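Long-range contact in phosphodiesterase (Trypanosoma brucei brucei, PDB 5H2R), which belongs to the all-helical cyclic nucleotide phosphodiesterase family of the HD superfamily and is modelled with a zinc ion, a magnesium ion and the ligand LLN: residues 238-243 and 304-309. Residues are numbered along the deposited sequence; the frame is centred on the assembly and turned at random.
Sequences MKAGDI and PFFQKI. With ZN (zinc ion), chain C; LLN ((4~{a}~{S},8~{a}~{R})-2-cycloheptyl-4-[4-(2-hydroxyethyloxy)-3-[2-(2-oxidanylideneimidazolidin-1-yl)ethoxy]phenyl]-4~{a},5,8,8~{a}-tetrahydrophthalazin-1-one), chain E.
F305 and F306, from helix 290-312, pack against A240 and I243 behind the metal site of this phosphodiesterase, at the C-terminal end of helix 227-242. The CB of A240 touches both rings: it meets F305 at the ring edge, 3.6 Å from CE2, and lies 3.7 Å from CE1 of F306. I243, the first residue to leave the helical conformation, points CD1 at F305, 3.6 Å from CD2 and oblique to the ring. F305 gets there because CG is anti to its backbone N (chi1 176°), which sends the ring across to the other helix. K239 runs past the same ring, its CE 3.9 Å from CE1, while its NZ is hydrogen-bonded to H207. The F306 ring turns its rim to the backbone carbonyls at the helix end: the O of A240 is 3.6 Å from CZ, and the O of I243 is 3.6 Å from CE2. CD2 of F305 sits over the centre of the F306 ring.

D242, on another side of the same turn, faces the metal site. Its OD1 binds zinc at 2.2 Å, a sphere completed by H92, H128, D129 and two waters; OD2 accepts a hydrogen bond from one of those waters. I243 lies between the two regions, with CG2 3.7 Å from C26 of LLN. The short helical segments run roughly antiparallel, at 142°. Around this buried contact, helix 207-217 packs on F305 and I309 through L211, helix 318-334 meets F306 through T320 and V321, and helix 90-105 reaches A240 through F103.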
loop_
_atom_site.group_PDB
_atom_site.type_symbol
_atom_site.label_atom_id
_atom_site.label_comp_id
_atom_site.label_asym_id
_atom_site.label_seq_id
_atom_site.Cartn_x
_atom_site.Cartn_y
_atom_site.Cartn_z
ATOM N N MET A 238 -0.536 -0.652 -7.497
ATOM C CA MET A 238 -0.481 0.065 -6.221
ATOM C C MET A 238 -1.887 0.015 -5.586
ATOM O O MET A 238 -2.030 -0.384 -4.422
ATOM C CB MET A 238 -0.046 1.529 -6.449
ATOM C CG MET A 238 0.357 2.279 -5.176
ATOM S SD MET A 238 1.518 1.530 -3.986
ATOM C CE MET A 238 2.878 1.032 -5.038
ATOM N N LYS A 239 -2.918 0.356 -6.384
ATOM C CA LYS A 239 -4.313 0.305 -5.935
ATOM C C LYS A 239 -4.708 -1.092 -5.488
ATOM O O LYS A 239 -5.339 -1.221 -4.450
ATOM C CB LYS A 239 -5.272 0.773 -7.034
ATOM C CG LYS A 239 -5.377 2.282 -7.177
ATOM C CD LYS A 239 -6.465 2.670 -8.228
ATOM C CE LYS A 239 -7.865 2.171 -7.894
ATOM N NZ LYS A 239 -8.300 2.575 -6.542
ATOM N N ALA A 240 -4.362 -2.128 -6.268
ATOM C CA ALA A 240 -4.670 -3.526 -5.948
ATOM C C ALA A 240 -4.001 -3.952 -4.651
ATOM O O ALA A 240 -4.621 -4.668 -3.860
ATOM C CB ALA A 240 -4.246 -4.444 -7.082
ATOM N N GLY A 241 -2.751 -3.522 -4.437
ATOM C CA GLY A 241 -2.054 -3.805 -3.187
ATOM C C GLY A 241 -2.814 -3.168 -2.030
ATOM O O GLY A 241 -3.034 -3.799 -0.996
ATOM N N ASP A 242 -3.271 -1.917 -2.215
ATOM C CA ASP A 242 -4.026 -1.178 -1.186
ATOM C C ASP A 242 -5.367 -1.832 -0.745
ATOM O O ASP A 242 -5.724 -1.760 0.435
ATOM C CB ASP A 242 -4.260 0.259 -1.640
ATOM C CG ASP A 242 -3.870 1.321 -0.634
ATOM O OD1 ASP A 242 -3.413 0.958 0.478
ATOM O OD2 ASP A 242 -3.977 2.507 -0.969
ATOM N N ILE A 243 -6.100 -2.439 -1.690
ATOM C CA ILE A 243 -7.391 -3.104 -1.407
ATOM C C ILE A 243 -7.254 -4.645 -1.453
ATOM O O ILE A 243 -8.247 -5.361 -1.635
ATOM C CB ILE A 243 -8.534 -2.550 -2.297
ATOM C CG1 ILE A 243 -8.265 -2.761 -3.811
ATOM C CG2 ILE A 243 -8.804 -1.069 -1.969
ATOM C CD1 ILE A 243 -9.596 -2.721 -4.723
ATOM N N PRO A 304 -15.507 -6.171 -8.224
ATOM C CA PRO A 304 -15.454 -5.654 -9.607
ATOM C C PRO A 304 -14.064 -5.180 -10.026
ATOM O O PRO A 304 -13.711 -5.341 -11.183
ATOM C CB PRO A 304 -16.456 -4.490 -9.597
ATOM C CG PRO A 304 -17.368 -4.789 -8.465
ATOM C CD PRO A 304 -16.499 -5.417 -7.428
ATOM N N PHE A 305 -13.266 -4.620 -9.084
ATOM C CA PHE A 305 -11.922 -4.148 -9.395
ATOM C C PHE A 305 -11.031 -5.298 -9.894
ATOM O O PHE A 305 -10.448 -5.174 -10.977
ATOM C CB PHE A 305 -11.260 -3.463 -8.180
ATOM C CG PHE A 305 -9.831 -3.040 -8.443
ATOM C CD1 PHE A 305 -9.550 -1.858 -9.122
ATOM C CD2 PHE A 305 -8.767 -3.842 -8.047
ATOM C CE1 PHE A 305 -8.231 -1.463 -9.350
ATOM C CE2 PHE A 305 -7.448 -3.440 -8.269
ATOM C CZ PHE A 305 -7.187 -2.251 -8.914
ATOM N N PHE A 306 -10.887 -6.354 -9.074
ATOM C CA PHE A 306 -10.033 -7.506 -9.379
ATOM C C PHE A 306 -10.507 -8.258 -10.629
ATOM O O PHE A 306 -9.695 -8.527 -11.518
ATOM C CB PHE A 306 -9.852 -8.435 -8.156
ATOM C CG PHE A 306 -8.896 -7.883 -7.115
ATOM C CD1 PHE A 306 -7.534 -7.756 -7.391
ATOM C CD2 PHE A 306 -9.359 -7.464 -5.872
ATOM C CE1 PHE A 306 -6.657 -7.207 -6.449
ATOM C CE2 PHE A 306 -8.478 -6.906 -4.927
ATOM C CZ PHE A 306 -7.131 -6.800 -5.219
ATOM N N GLN A 307 -11.832 -8.511 -10.735
ATOM C CA GLN A 307 -12.431 -9.192 -11.882
ATOM C C GLN A 307 -12.145 -8.464 -13.210
ATOM O O GLN A 307 -11.678 -9.107 -14.145
ATOM C CB GLN A 307 -13.944 -9.430 -11.640
ATOM C CG GLN A 307 -14.621 -10.408 -12.622
ATOM C CD GLN A 307 -14.534 -11.844 -12.167
ATOM O OE1 GLN A 307 -15.196 -12.264 -11.210
ATOM N NE2 GLN A 307 -13.746 -12.644 -12.871
ATOM N N LYS A 308 -12.372 -7.140 -13.277
ATOM C CA LYS A 308 -12.137 -6.320 -14.472
ATOM C C LYS A 308 -10.663 -6.262 -14.898
ATOM O O LYS A 308 -10.387 -6.398 -16.087
ATOM C CB LYS A 308 -12.683 -4.897 -14.303
ATOM C CG LYS A 308 -14.208 -4.775 -14.359
ATOM C CD LYS A 308 -14.644 -3.405 -13.777
ATOM C CE LYS A 308 -16.126 -3.146 -13.924
ATOM N NZ LYS A 308 -16.520 -1.812 -13.380
ATOM N N ILE A 309 -9.726 -6.041 -13.947
ATOM C CA ILE A 309 -8.291 -5.952 -14.288
ATOM C C ILE A 309 -7.739 -7.313 -14.766
ATOM O O ILE A 309 -6.943 -7.331 -15.709
ATOM C CB ILE A 309 -7.408 -5.294 -13.180
ATOM C CG1 ILE A 309 -7.319 -6.174 -11.903
ATOM C CG2 ILE A 309 -7.883 -3.866 -12.894
ATOM C CD1 ILE A 309 -6.263 -5.763 -10.845
HETATM ZN ZN ZN C . -2.542 2.249 2.034
HETATM C C1 LLN E . -9.828 -4.818 5.416
HETATM C C2 LLN E . -10.681 -2.721 4.521
HETATM C C3 LLN E . -9.413 -2.247 4.209
HETATM O O1 LLN E . -10.938 -3.963 5.062
HETATM O O2 LLN E . -13.013 -2.396 4.711
HETATM O O3 LLN E . -15.426 -4.168 7.487
HETATM C C11 LLN E . -15.587 -0.847 8.626
HETATM C C12 LLN E . -15.464 -2.953 7.636
HETATM C C13 LLN E . -10.212 1.179 2.812
HETATM C C14 LLN E . -12.523 3.507 1.402
HETATM C C15 LLN E . -12.824 2.772 0.037
HETATM C C16 LLN E . -14.198 2.887 -0.623
HETATM C C17 LLN E . -15.309 2.079 0.039
HETATM C C18 LLN E . -15.755 2.498 1.434
HETATM C C19 LLN E . -14.695 2.466 2.531
HETATM C C20 LLN E . -13.656 3.587 2.470
HETATM C C21 LLN E . -10.127 3.841 1.914
HETATM C C22 LLN E . -8.887 3.239 2.555
HETATM C C23 LLN E . -7.594 3.885 2.035
HETATM C C24 LLN E . -7.213 3.360 0.685
HETATM C C25 LLN E . -7.558 2.160 0.255
HETATM C C26 LLN E . -8.599 1.299 0.921
HETATM C C27 LLN E . -8.852 1.698 2.386
HETATM O O4 LLN E . -10.118 4.916 1.338
HETATM N N3 LLN E . -11.248 3.074 2.010
HETATM N N2 LLN E . -11.304 1.835 2.620
HETATM C C5 LLN E . -10.372 -0.166 3.423
HETATM C C4 LLN E . -9.262 -0.980 3.667
HETATM C C6 LLN E . -11.644 -0.641 3.734
HETATM C C7 LLN E . -11.813 -1.920 4.246
HETATM C C LLN E . -10.219 -6.267 5.265
HETATM O O LLN E . -10.544 -6.588 3.926
HETATM C C8 LLN E . -14.205 -1.631 4.471
HETATM C C9 LLN E . -15.353 -2.323 5.177
HETATM N N LLN E . -15.416 -2.027 6.620
HETATM N N1 LLN E . -15.558 -2.294 8.802
HETATM C C10 LLN E . -15.238 -0.675 7.153
HETATM O O HOH W 1 -3.577 4.093 1.073
HETATM O O HOH W 2 -4.654 2.239 2.767
#